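Local coordinates for sensor protein (Vibrio parahaemolyticus, PDB 3I9Y) that is the sensor domain of the histidine kinase TorS, a TMAO-responsive receptor whose whole protein probably passes phosphate from ATP to a histidine in two-component signalling, at residues F171-L174 with N175-E178; R100-E103 with M104-S108; V41-E44 with Q45-L49; N243-S246 with Q247-M250; F233-L236 with L237-Y240. All coordinates share one frame; numbering follows the deposited sequence.

Contact 1: F171-L174 with N175-E178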
loop_
_atom_site.group_PDB
_atom_site.type_symbol
_atom_site.label_atom_id
_atom_site.label_comp_id
_atom_site.label_asym_id
_atom_site.label_seq_id
_atom_site.Cartn_x
_atom_site.Cartn_y
_atom_site.Cartn_z
ATOM N N PHE A 171 -3.326 -7.328 -26.882
ATOM C CA PHE A 171 -4.063 -6.256 -26.261
ATOM C C PHE A 171 -4.835 -6.791 -25.011
ATOM O O PHE A 171 -4.958 -6.029 -23.989
ATOM C CB PHE A 171 -5.084 -5.620 -27.252
ATOM C CG PHE A 171 -4.447 -4.701 -28.290
ATOM C CD1 PHE A 171 -3.091 -4.318 -28.128
ATOM C CD2 PHE A 171 -5.193 -4.166 -29.352
ATOM C CE1 PHE A 171 -2.425 -3.396 -29.035
ATOM C CE2 PHE A 171 -4.660 -3.270 -30.245
ATOM C CZ PHE A 171 -3.256 -2.855 -30.133
ATOM N N LYS A 172 -5.345 -8.019 -25.083
ATOM C CA LYS A 172 -6.076 -8.477 -23.953
ATOM C C LYS A 172 -5.058 -8.689 -22.742
ATOM O O LYS A 172 -5.417 -8.447 -21.608
ATOM C CB LYS A 172 -6.792 -9.895 -24.096
ATOM C CG LYS A 172 -7.686 -10.029 -22.644
ATOM C CD LYS A 172 -7.723 -8.707 -21.305
ATOM C CE LYS A 172 -8.773 -8.411 -19.999
ATOM N NZ LYS A 172 -8.817 -7.121 -18.623
ATOM N N MET A 173 -3.845 -9.145 -22.989
ATOM C CA MET A 173 -2.922 -9.356 -21.770
ATOM C C MET A 173 -2.595 -7.911 -21.166
ATOM O O MET A 173 -2.502 -7.734 -19.977
ATOM C CB MET A 173 -1.665 -10.028 -22.266
ATOM C CG MET A 173 -2.129 -11.595 -22.468
ATOM S SD MET A 173 -0.716 -12.482 -23.216
ATOM C CE MET A 173 0.486 -12.292 -22.087
ATOM N N LEU A 174 -2.459 -6.880 -22.012
ATOM C CA LEU A 174 -2.195 -5.548 -21.464
ATOM C C LEU A 174 -3.461 -5.015 -20.706
ATOM O O LEU A 174 -3.370 -4.382 -19.645
ATOM C CB LEU A 174 -1.925 -4.617 -22.611
ATOM C CG LEU A 174 -1.002 -3.476 -22.386
ATOM C CD1 LEU A 174 -1.383 -2.308 -23.302
ATOM C CD2 LEU A 174 -0.649 -3.026 -20.870
ATOM N N ASN A 175 -4.648 -5.292 -21.177
ATOM C CA ASN A 175 -5.848 -4.851 -20.442
ATOM C C ASN A 175 -5.839 -5.590 -19.089
ATOM O O ASN A 175 -6.236 -4.958 -18.087
ATOM C CB ASN A 175 -7.231 -5.261 -21.220
ATOM C CG ASN A 175 -7.484 -4.357 -22.495
ATOM O OD1 ASN A 175 -6.894 -3.258 -22.641
ATOM N ND2 ASN A 175 -8.328 -4.819 -23.392
ATOM N N GLN A 176 -5.463 -6.869 -19.043
ATOM C CA GLN A 176 -5.413 -7.644 -17.752
ATOM C C GLN A 176 -4.465 -6.964 -16.743
ATOM O O GLN A 176 -4.819 -6.778 -15.597
ATOM C CB GLN A 176 -4.847 -9.127 -17.930
ATOM C CG GLN A 176 -5.933 -9.936 -18.729
ATOM C CD GLN A 176 -5.374 -11.282 -19.055
ATOM O OE1 GLN A 176 -4.221 -11.452 -19.516
ATOM N NE2 GLN A 176 -6.140 -12.264 -18.726
ATOM N N ILE A 177 -3.246 -6.603 -17.195
ATOM C CA ILE A 177 -2.288 -5.971 -16.300
ATOM C C ILE A 177 -2.881 -4.593 -15.877
ATOM O O ILE A 177 -2.848 -4.354 -14.695
ATOM C CB ILE A 177 -1.012 -5.730 -17.049
ATOM C CG1 ILE A 177 -0.356 -7.131 -17.194
ATOM C CG2 ILE A 177 -0.021 -5.029 -16.058
ATOM C CD1 ILE A 177 1.101 -6.883 -17.994
ATOM N N GLU A 178 -3.450 -3.713 -16.780
ATOM C CA GLU A 178 -4.021 -2.418 -16.345
ATOM C C GLU A 178 -5.154 -2.701 -15.352
ATOM O O GLU A 178 -5.313 -1.958 -14.341
ATOM C CB GLU A 178 -4.679 -1.614 -17.597
ATOM C CG GLU A 178 -3.494 -1.307 -18.561
ATOM C CD GLU A 178 -2.658 -0.095 -18.171
ATOM O OE1 GLU A 178 -2.927 0.480 -17.102
ATOM O OE2 GLU A 178 -1.752 0.249 -18.980
HETATM O O HOH W 1 -4.896 -3.093 -24.423
#

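Contact 2: R100-E103 with M104-S108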
loop_
_atom_site.group_PDB
_atom_site.type_symbol
_atom_site.label_atom_id
_atom_site.label_comp_id
_atom_site.label_asym_id
_atom_site.label_seq_id
_atom_site.Cartn_x
_atom_site.Cartn_y
_atom_site.Cartn_z
ATOM N N ARG A 100 6.974 -1.592 -13.112
ATOM C CA ARG A 100 6.852 -2.851 -13.811
ATOM C C ARG A 100 5.690 -2.864 -14.896
ATOM O O ARG A 100 5.848 -3.492 -15.965
ATOM C CB ARG A 100 6.619 -3.954 -12.736
ATOM C CG ARG A 100 7.934 -4.548 -12.152
ATOM C CD ARG A 100 7.877 -4.591 -10.558
ATOM N NE ARG A 100 9.120 -4.964 -9.760
ATOM C CZ ARG A 100 9.645 -6.122 -10.010
ATOM N NH1 ARG A 100 9.104 -6.874 -10.919
ATOM N NH2 ARG A 100 10.627 -6.599 -9.336
ATOM N N VAL A 101 4.561 -2.174 -14.591
ATOM C CA VAL A 101 3.452 -2.128 -15.484
ATOM C C VAL A 101 3.921 -1.323 -16.714
ATOM O O VAL A 101 3.744 -1.819 -17.887
ATOM C CB VAL A 101 2.232 -1.523 -14.776
ATOM C CG1 VAL A 101 1.112 -1.020 -15.892
ATOM C CG2 VAL A 101 1.711 -2.511 -13.665
ATOM N N GLU A 102 4.689 -0.245 -16.531
ATOM C CA GLU A 102 5.143 0.555 -17.657
ATOM C C GLU A 102 6.153 -0.319 -18.478
ATOM O O GLU A 102 6.006 -0.326 -19.693
ATOM C CB GLU A 102 5.792 1.845 -17.238
ATOM C CG GLU A 102 6.386 2.727 -18.343
ATOM C CD GLU A 102 5.342 3.126 -19.343
ATOM O OE1 GLU A 102 4.036 2.986 -19.125
ATOM O OE2 GLU A 102 5.787 3.557 -20.484
ATOM N N GLU A 103 7.054 -1.115 -17.900
ATOM C CA GLU A 103 7.899 -1.965 -18.778
ATOM C C GLU A 103 7.029 -2.956 -19.568
ATOM O O GLU A 103 7.309 -3.322 -20.731
ATOM C CB GLU A 103 8.828 -2.931 -17.989
ATOM C CG GLU A 103 9.741 -2.069 -17.051
ATOM C CD GLU A 103 10.626 -2.936 -16.085
ATOM O OE1 GLU A 103 11.491 -2.265 -15.497
ATOM O OE2 GLU A 103 10.493 -4.177 -15.889
ATOM N N MET A 104 6.018 -3.467 -18.881
ATOM C CA MET A 104 5.125 -4.453 -19.526
ATOM C C MET A 104 4.294 -3.778 -20.672
ATOM O O MET A 104 3.966 -4.511 -21.719
ATOM C CB MET A 104 4.166 -5.107 -18.529
ATOM C CG MET A 104 5.059 -6.029 -17.658
ATOM S SD MET A 104 3.840 -6.891 -16.501
ATOM C CE MET A 104 4.304 -6.133 -15.644
ATOM N N ARG A 105 3.844 -2.525 -20.461
ATOM C CA ARG A 105 3.055 -1.835 -21.505
ATOM C C ARG A 105 4.076 -1.639 -22.728
ATOM O O ARG A 105 3.660 -1.855 -23.933
ATOM C CB ARG A 105 2.601 -0.386 -21.095
ATOM C CG ARG A 105 1.717 0.323 -22.262
ATOM C CD ARG A 105 1.369 1.787 -21.563
ATOM N NE ARG A 105 2.669 2.534 -21.645
ATOM C CZ ARG A 105 3.191 2.984 -22.800
ATOM N NH1 ARG A 105 2.533 2.760 -23.930
ATOM N NH2 ARG A 105 4.358 3.612 -22.937
ATOM N N LEU A 106 5.318 -1.201 -22.511
ATOM C CA LEU A 106 6.171 -1.007 -23.690
ATOM C C LEU A 106 6.432 -2.360 -24.479
ATOM O O LEU A 106 6.586 -2.358 -25.677
ATOM C CB LEU A 106 7.626 -0.514 -23.271
ATOM C CG LEU A 106 7.404 0.887 -22.657
ATOM C CD1 LEU A 106 8.731 1.368 -22.053
ATOM C CD2 LEU A 106 7.269 1.785 -23.881
ATOM N N LEU A 107 6.721 -3.453 -23.762
ATOM C CA LEU A 107 6.990 -4.737 -24.409
ATOM C C LEU A 107 5.703 -5.123 -25.172
ATOM O O LEU A 107 5.797 -5.652 -26.233
ATOM C CB LEU A 107 7.234 -5.907 -23.338
ATOM C CG LEU A 107 8.571 -5.609 -22.682
ATOM C CD1 LEU A 107 8.462 -6.475 -21.459
ATOM C CD2 LEU A 107 9.808 -5.953 -23.544
ATOM N N SER A 108 4.534 -4.966 -24.604
ATOM C CA SER A 108 3.270 -5.320 -25.307
ATOM C C SER A 108 3.044 -4.554 -26.633
ATOM O O SER A 108 2.549 -5.109 -27.618
ATOM C CB SER A 108 2.010 -4.970 -24.459
ATOM O OG SER A 108 2.057 -5.922 -23.327
#

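Contact 3: V41-E44 with Q45-L49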
loop_
_atom_site.group_PDB
_atom_site.type_symbol
_atom_site.label_atom_id
_atom_site.label_comp_id
_atom_site.label_asym_id
_atom_site.label_seq_id
_atom_site.Cartn_x
_atom_site.Cartn_y
_atom_site.Cartn_z
ATOM N N VAL A 41 4.992 16.517 10.917
ATOM C CA VAL A 41 4.077 17.087 11.818
ATOM C C VAL A 41 3.524 16.130 13.025
ATOM O O VAL A 41 3.310 16.619 14.149
ATOM C CB VAL A 41 2.982 17.911 11.215
ATOM C CG1 VAL A 41 3.518 18.851 10.074
ATOM C CG2 VAL A 41 1.870 17.289 11.024
ATOM N N LEU A 42 3.321 14.878 12.744
ATOM C CA LEU A 42 2.764 13.954 13.600
ATOM C C LEU A 42 3.766 13.731 14.760
ATOM O O LEU A 42 3.395 13.683 15.902
ATOM C CB LEU A 42 2.504 12.723 12.822
ATOM C CG LEU A 42 1.978 11.523 13.502
ATOM C CD1 LEU A 42 0.573 11.746 13.955
ATOM C CD2 LEU A 42 1.712 10.597 12.243
ATOM N N PHE A 43 5.046 13.720 14.477
ATOM C CA PHE A 43 6.044 13.565 15.527
ATOM C C PHE A 43 6.074 14.811 16.399
ATOM O O PHE A 43 6.224 14.670 17.599
ATOM C CB PHE A 43 7.347 13.446 14.928
ATOM C CG PHE A 43 8.490 13.386 15.922
ATOM C CD1 PHE A 43 8.794 12.142 16.547
ATOM C CD2 PHE A 43 9.272 14.510 16.177
ATOM C CE1 PHE A 43 9.939 11.949 17.478
ATOM C CE2 PHE A 43 10.411 14.407 17.112
ATOM C CZ PHE A 43 10.739 13.104 17.757
ATOM N N GLU A 44 5.912 16.030 15.843
ATOM C CA GLU A 44 5.952 17.165 16.744
ATOM C C GLU A 44 4.723 17.114 17.761
ATOM O O GLU A 44 4.842 17.485 18.927
ATOM C CB GLU A 44 5.695 18.427 16.044
ATOM C CG GLU A 44 6.941 19.047 15.652
ATOM C CD GLU A 44 6.632 20.496 15.079
ATOM O OE1 GLU A 44 6.493 20.602 13.805
ATOM O OE2 GLU A 44 6.449 21.517 15.880
ATOM N N GLN A 45 3.582 16.743 17.248
ATOM C CA GLN A 45 2.355 16.691 18.006
ATOM C C GLN A 45 2.459 15.508 19.037
ATOM O O GLN A 45 1.976 15.620 20.178
ATOM C CB GLN A 45 1.130 16.506 17.100
ATOM C CG GLN A 45 0.911 17.744 16.072
ATOM C CD GLN A 45 -0.260 17.356 15.097
ATOM O OE1 GLN A 45 -0.565 16.168 14.827
ATOM N NE2 GLN A 45 -0.990 18.340 14.655
ATOM N N LEU A 46 3.075 14.410 18.675
ATOM C CA LEU A 46 3.168 13.364 19.649
ATOM C C LEU A 46 4.151 13.871 20.847
ATOM O O LEU A 46 3.881 13.599 22.012
ATOM C CB LEU A 46 3.750 12.106 19.025
ATOM C CG LEU A 46 4.227 11.008 20.003
ATOM C CD1 LEU A 46 2.912 10.405 20.634
ATOM C CD2 LEU A 46 4.970 9.835 19.095
ATOM N N GLU A 47 5.230 14.545 20.513
ATOM C CA GLU A 47 6.194 15.044 21.466
ATOM C C GLU A 47 5.484 16.032 22.456
ATOM O O GLU A 47 5.724 16.049 23.710
ATOM C CB GLU A 47 7.295 15.706 20.644
ATOM C CG GLU A 47 8.465 16.151 21.365
ATOM C CD GLU A 47 9.965 15.643 20.693
ATOM O OE1 GLU A 47 10.656 16.508 20.039
ATOM O OE2 GLU A 47 10.393 14.415 20.824
ATOM N N SER A 48 4.637 16.905 21.896
ATOM C CA SER A 48 3.918 17.761 22.801
ATOM C C SER A 48 2.932 16.893 23.616
ATOM O O SER A 48 2.686 17.219 24.752
ATOM C CB SER A 48 2.995 18.773 22.089
ATOM O OG SER A 48 3.699 19.463 21.161
ATOM N N LEU A 49 2.241 15.940 23.000
ATOM C CA LEU A 49 1.276 15.190 23.750
ATOM C C LEU A 49 2.045 14.517 24.959
ATOM O O LEU A 49 1.510 14.425 26.116
ATOM C CB LEU A 49 0.651 14.120 22.893
ATOM C CG LEU A 49 -0.351 13.424 23.790
ATOM C CD1 LEU A 49 -1.757 13.252 23.320
ATOM C CD2 LEU A 49 0.196 12.149 23.777
#

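Contact 4: N243-S246 with Q247-M250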
loop_
_atom_site.group_PDB
_atom_site.type_symbol
_atom_site.label_atom_id
_atom_site.label_comp_id
_atom_site.label_asym_id
_atom_site.label_seq_id
_atom_site.Cartn_x
_atom_site.Cartn_y
_atom_site.Cartn_z
ATOM N N ASN A 243 -2.004 -2.878 2.472
ATOM C CA ASN A 243 -3.147 -1.906 2.650
ATOM C C ASN A 243 -4.092 -2.401 3.747
ATOM O O ASN A 243 -4.628 -1.581 4.571
ATOM C CB ASN A 243 -4.023 -1.748 1.438
ATOM C CG ASN A 243 -3.253 -0.918 0.340
ATOM O OD1 ASN A 243 -2.208 -0.246 0.680
ATOM N ND2 ASN A 243 -3.733 -0.940 -0.955
ATOM N N GLU A 244 -4.266 -3.709 3.808
ATOM C CA GLU A 244 -5.222 -4.176 4.760
ATOM C C GLU A 244 -4.632 -3.962 6.287
ATOM O O GLU A 244 -5.323 -3.567 7.252
ATOM C CB GLU A 244 -5.378 -5.624 4.460
ATOM C CG GLU A 244 -5.867 -6.328 5.509
ATOM C CD GLU A 244 -6.914 -7.242 4.946
ATOM O OE1 GLU A 244 -6.779 -8.531 5.089
ATOM O OE2 GLU A 244 -7.884 -6.626 4.338
ATOM N N GLN A 245 -3.379 -4.264 6.426
ATOM C CA GLN A 245 -2.696 -4.121 7.671
ATOM C C GLN A 245 -2.734 -2.567 8.004
ATOM O O GLN A 245 -3.047 -2.071 9.141
ATOM C CB GLN A 245 -1.247 -4.624 7.481
ATOM C CG GLN A 245 -0.586 -4.151 8.693
ATOM C CD GLN A 245 -0.963 -5.260 9.873
ATOM O OE1 GLN A 245 -1.841 -6.291 9.605
ATOM N NE2 GLN A 245 -0.307 -5.082 11.095
ATOM N N SER A 246 -2.586 -1.732 7.016
ATOM C CA SER A 246 -2.616 -0.343 7.383
ATOM C C SER A 246 -4.049 0.156 7.814
ATOM O O SER A 246 -4.218 0.998 8.768
ATOM C CB SER A 246 -1.829 0.430 6.304
ATOM O OG SER A 246 -2.548 1.542 6.001
ATOM N N GLN A 247 -5.091 -0.430 7.197
ATOM C CA GLN A 247 -6.417 -0.010 7.614
ATOM C C GLN A 247 -6.730 -0.510 9.051
ATOM O O GLN A 247 -7.310 0.229 9.848
ATOM C CB GLN A 247 -7.505 -0.583 6.656
ATOM C CG GLN A 247 -8.863 -0.003 7.087
ATOM C CD GLN A 247 -8.899 1.708 7.465
ATOM O OE1 GLN A 247 -8.615 2.642 6.535
ATOM N NE2 GLN A 247 -9.187 2.059 8.860
ATOM N N GLN A 248 -6.348 -1.734 9.352
ATOM C CA GLN A 248 -6.551 -2.262 10.687
ATOM C C GLN A 248 -5.792 -1.433 11.724
ATOM O O GLN A 248 -6.350 -1.137 12.850
ATOM C CB GLN A 248 -6.010 -3.622 10.786
ATOM C CG GLN A 248 -7.059 -4.423 10.157
ATOM C CD GLN A 248 -6.525 -5.895 9.815
ATOM O OE1 GLN A 248 -5.440 -6.316 10.358
ATOM N NE2 GLN A 248 -7.265 -6.648 8.932
ATOM N N LEU A 249 -4.587 -0.948 11.330
ATOM C CA LEU A 249 -3.767 -0.178 12.229
ATOM C C LEU A 249 -4.446 1.208 12.522
ATOM O O LEU A 249 -4.436 1.623 13.694
ATOM C CB LEU A 249 -2.389 -0.012 11.697
ATOM C CG LEU A 249 -1.059 -0.597 12.199
ATOM C CD1 LEU A 249 -0.962 -1.706 13.259
ATOM C CD2 LEU A 249 -0.305 -0.958 10.993
ATOM N N MET A 250 -5.070 1.849 11.490
ATOM C CA MET A 250 -5.681 3.128 11.719
ATOM C C MET A 250 -6.933 2.986 12.627
ATOM O O MET A 250 -7.183 3.886 13.397
ATOM C CB MET A 250 -6.055 3.880 10.438
ATOM C CG MET A 250 -4.682 4.319 9.870
ATOM S SD MET A 250 -4.938 4.908 8.245
ATOM C CE MET A 250 -5.746 6.414 8.398
#

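Contact 5: F233-L236 with L237-Y240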
loop_
_atom_site.group_PDB
_atom_site.type_symbol
_atom_site.label_atom_id
_atom_site.label_comp_id
_atom_site.label_asym_id
_atom_site.label_seq_id
_atom_site.Cartn_x
_atom_site.Cartn_y
_atom_site.Cartn_z
ATOM N N PHE A 233 2.447 -9.557 -10.162
ATOM C CA PHE A 233 1.262 -9.976 -9.499
ATOM C C PHE A 233 1.659 -10.376 -7.997
ATOM O O PHE A 233 0.804 -10.238 -7.105
ATOM C CB PHE A 233 0.671 -11.265 -10.207
ATOM C CG PHE A 233 -0.009 -10.919 -11.521
ATOM C CD1 PHE A 233 -1.282 -10.337 -11.532
ATOM C CD2 PHE A 233 0.718 -11.143 -12.704
ATOM C CE1 PHE A 233 -1.808 -9.995 -12.723
ATOM C CE2 PHE A 233 0.200 -10.791 -13.934
ATOM C CZ PHE A 233 -1.056 -10.220 -13.981
ATOM N N THR A 234 2.886 -10.816 -7.698
ATOM C CA THR A 234 3.035 -11.125 -6.289
ATOM C C THR A 234 3.272 -9.790 -5.628
ATOM O O THR A 234 2.971 -9.709 -4.480
ATOM C CB THR A 234 4.199 -12.019 -5.946
ATOM O OG1 THR A 234 5.347 -11.282 -6.294
ATOM C CG2 THR A 234 4.302 -13.224 -6.927
ATOM N N ILE A 235 3.659 -8.686 -6.310
ATOM C CA ILE A 235 3.835 -7.358 -5.591
ATOM C C ILE A 235 2.420 -6.768 -5.360
ATOM O O ILE A 235 2.106 -6.161 -4.297
ATOM C CB ILE A 235 4.713 -6.396 -6.386
ATOM C CG1 ILE A 235 6.110 -7.112 -6.621
ATOM C CG2 ILE A 235 4.913 -5.150 -5.492
ATOM C CD1 ILE A 235 7.032 -6.267 -7.612
ATOM N N LEU A 236 1.486 -7.077 -6.296
ATOM C CA LEU A 236 0.085 -6.616 -6.117
ATOM C C LEU A 236 -0.513 -7.305 -4.880
ATOM O O LEU A 236 -1.338 -6.633 -4.119
ATOM C CB LEU A 236 -0.842 -6.890 -7.337
ATOM C CG LEU A 236 -0.444 -5.876 -8.442
ATOM C CD1 LEU A 236 -1.195 -6.462 -9.776
ATOM C CD2 LEU A 236 -1.075 -4.477 -8.221
ATOM N N LEU A 237 -0.147 -8.584 -4.654
ATOM C CA LEU A 237 -0.681 -9.224 -3.430
ATOM C C LEU A 237 -0.046 -8.611 -2.153
ATOM O O LEU A 237 -0.763 -8.494 -1.126
ATOM C CB LEU A 237 -0.487 -10.811 -3.384
ATOM C CG LEU A 237 -1.126 -11.339 -4.749
ATOM C CD1 LEU A 237 -0.660 -12.709 -5.226
ATOM C CD2 LEU A 237 -2.714 -11.430 -4.497
ATOM N N GLN A 238 1.282 -8.262 -2.203
ATOM C CA GLN A 238 1.838 -7.687 -1.034
ATOM C C GLN A 238 1.157 -6.311 -0.804
ATOM O O GLN A 238 1.005 -5.969 0.304
ATOM C CB GLN A 238 3.358 -7.477 -1.252
ATOM C CG GLN A 238 4.021 -8.887 -1.184
ATOM C CD GLN A 238 5.413 -8.831 -2.011
ATOM O OE1 GLN A 238 5.702 -7.853 -2.690
ATOM N NE2 GLN A 238 6.136 -9.845 -1.982
ATOM N N GLN A 239 0.866 -5.526 -1.854
ATOM C CA GLN A 239 0.311 -4.212 -1.674
ATOM C C GLN A 239 -1.110 -4.528 -1.079
ATOM O O GLN A 239 -1.559 -3.784 -0.194
ATOM C CB GLN A 239 0.080 -3.513 -3.025
ATOM C CG GLN A 239 -0.768 -2.350 -2.951
ATOM C CD GLN A 239 -0.761 -1.629 -4.315
ATOM O OE1 GLN A 239 -1.543 -2.054 -5.287
ATOM N NE2 GLN A 239 -0.010 -0.563 -4.418
ATOM N N TYR A 240 -1.811 -5.581 -1.533
ATOM C CA TYR A 240 -3.164 -5.763 -0.892
ATOM C C TYR A 240 -3.014 -5.990 0.657
ATOM O O TYR A 240 -3.713 -5.410 1.432
ATOM C CB TYR A 240 -3.887 -6.997 -1.470
ATOM C CG TYR A 240 -5.084 -7.433 -0.703
ATOM C CD1 TYR A 240 -6.332 -6.849 -0.987
ATOM C CD2 TYR A 240 -5.009 -8.428 0.248
ATOM C CE1 TYR A 240 -7.564 -7.322 -0.364
ATOM C CE2 TYR A 240 -6.218 -8.823 0.984
ATOM C CZ TYR A 240 -7.477 -8.277 0.651
ATOM O OH TYR A 240 -8.630 -8.512 1.410
HETATM O O HOH W 2 -2.890 -4.494 -4.937
#

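Contact 1: F171-L174 with N175-E178
Phe171 and Asn175 are joined twice, through the backbone and through a water. The four main-chain bonds are regular i to i+4 helix bonds: Asn175 N reaches Phe171 O at 2.9 Å, and Glu178 N meets Leu174 O at 2.9 Å with an almost straight N-H (175°). The water adds a second bond to Phe171 O (3.0 Å) and donates its other proton to Asn175 OD1 (2.7 Å), so the amide oxygen is tethered back to the preceding turn. With its CG beside the backbone N (chi1 -74°), Asn175 holds that carbon 3.4 Å from Phe171 O.

Side-chain van der Waals contacts, some between an oxygen and a carbon, follow. Gln176 OE1 comes within 3.6 Å of Met173 CG, but its hydrogen bond goes to Asn199 ND2. Leu174 and Glu178 run alongside each other, CD2 of the leucine 3.9 Å from OE2 of the glutamate, whose OE1 is bridged to Arg181. The modelled course of the Lys172 chain is doubtful.

Within the bundle, Met173 faces helix 186-208 at Asn199, Leu200 and Met203, Leu174 meets Ser108 of helix 63-114, and Ile177 packs between these two helices, on Phe196 and Val101.

Contact 2: R100-E103 with M104-S108
Glu102 and Arg105 are clamped together by a two-bonded salt bridge between residues three apart. Arg105 presents NE and NH2 side-on, NE to Glu102 OE1 at 2.9 Å in a nearly straight bond (176°) and NH2 to OE2 at 2.8 Å. Both oxygens are met on their syn sides, near the guanidinium plane, although the carboxylate is turned 30° from that plane. A bend of Glu102 at chi2 and of Arg105 at chi3 (74°) curls the two chains into this side-by-side pairing. Two bonds fix the rotation of both groups on a partly exposed flank, where Leu106 CG also lies 3.8 Å from Glu102 OE2.

The dense part is the buried flank. Met104 CG folds back to 3.2 Å from Arg100 O, the carbonyl that also takes Met104 N, and the side chain packs against Ile177 and Val232. Nearby, Met104 O is gripped from opposite faces of its plane by Ser108 N and by Ser108 OG (2.9 Å), which satisfies the buried hydroxyl. The Glu103 carboxylate, by contrast, has its salt bridge with Arg229.

A buried seam with a charged i to i+3 pair outside is consistent with an amphipathic helix of a bundle, here within a predicted coiled coil.

Contact 3: V41-E44 with Q45-L49
The Phe43 ring and the Glu47 carboxylate are the flat groups that meet here, one turn apart on the helix. Their planes stand 65° apart, and the carboxylate approaches obliquely at the far end of the ring: Glu47 OE2 is 3.4 Å from Phe43 CZ, while OE1 is 3.6 Å from CE2. Both oxygens therefore sit against ring carbons, and no interaction beyond contact is indicated. Each side chain starts with CG anti to its backbone N (chi1 176° in Phe43, -173° in Glu47), and the bend of Glu47 at chi2 then swings its carboxylate to the ring.

A further flat group, the Gln45 amide, has its OE1 hydrogen-bonded to Ser22 OG, while the chain behind it leans over a carbonyl, CG lying 3.3 Å from Val41 O. That carbonyl accepts Gln45 N at 3.1 Å.

Beyond the flat groups, Glu44 O is held twice, by Ser48 N (3.0 Å) and by Ser48 OG (3.2 Å), the two donors arriving from opposite faces of the carbonyl plane. The carboxylate of Glu44 instead pairs with Arg40.

Buried Leu42, resting on Ile19 and Ser22 of helix 5-27, sets the inner face against exposed Phe43, Glu44 and Glu47, the amphipathic pattern expected of a helix in a domain built of stacked four-helix bundles.

Contact 4: N243-S246 with Q247-M250
A polar turn of the long helix 232-267 brings Gln245 and Leu249 together, along with Glu244 and Gln248, in successive i to i+4 pairs on a helix of a domain built of two stacked four-helix bundles. The backbone is regular: Gln248 N reaches Glu244 O at 3.0 Å with an N-H...O angle of 171°, and Leu249 N reaches Gln245 O at 2.9 Å.

Side chains add only loose contacts, none of them a bond across the segments. Gln248 NE2 lies 3.7 Å from Glu244 CG; the amide and carboxylate planes are 25° apart, yet what the nitrogen touches is the methylene rather than the carboxylate oxygens. Gln245 CG packs 3.9 Å from Leu249 CD2, and the same methyl lies 3.5 Å from Gln245 O, though the leucine has an unusual rotamer that makes the placing of its methyls less certain. Placing CG anti to the backbone N (chi1 168°), with a turn at chi2, carries the Gln245 amide up beside Leu249. There NE2 is hydrogen-bonded to Glu82. On the next flank Met250 CG rests 3.5 Å from Ser246 O.

Helix 63-114 runs alongside, with Thr86 against Ser246, Glu82 against Leu249 and Leu83 against Met250; Met250 also touches Val23 and Ser27 of helix 5-27.

Contact 5: F233-L236 with L237-Y240
Leu236 and Gln239 lie side by side and point the same way, with Leu236 CD2 3.8 Å from Gln239 OE1. A water in the first shell lies 2.8 Å from both Leu236 O and Gln239 OE1, and the geometry fits donation to each, though it has further acceptors nearby. The carbonyl of Leu236 also accepts Tyr240 N at 2.8 Å.

A second close contact is between Leu237 and Phe233: Leu237 CG stands 3.2 Å from Phe233 O, which is also bonded by Leu237 N (3.1 Å). The third pair is Ile235 with Gln238, whose OE1 lies 4.0 Å from Ile235 CG2 in a glancing approach; Gln238 has CG anti to its carbonyl carbon (chi1 -74°), which lays the extended chain back over Thr234 O.

What positions these groups lies one layer out. Thr234 OG1 is hydrogen-bonded to Val231 O, tying this first turn to the residue just before the helix.

Around them, Phe233 meets the Phe196 ring at about 55° and Leu237 packs on Ile189 and Gln193, all from helix 186-208; Leu236 touches Ala180 at the end of helix 158-180, and on another flank Ile235 packs on Ile97 and Arg100 of helix 63-114.

Along the chain the order is contact 3, contact 2, contact 1, contact 5, contact 4, on helices 32-58, 63-114, 158-180 and, for the last two, 232-267. Contacts 1 and 2 have centres about 10 Å apart and touch, with Leu174 CD2 3.9 Å from Arg105 CA. Contact 5 lies about 17 Å between centres from each; it touches contact 2 where Arg100 NE is 3.3 Å from Ile235 CD1. Contact 4 adjoins contact 5 in sequence, and contact 3 lies about 45 Å from contact 1, centre to centre, across the middle of the chain. Helix 63-114 borders the helices of contacts 1, 4 and 5, in an elongated sensor domain of two stacked four-helix bundles.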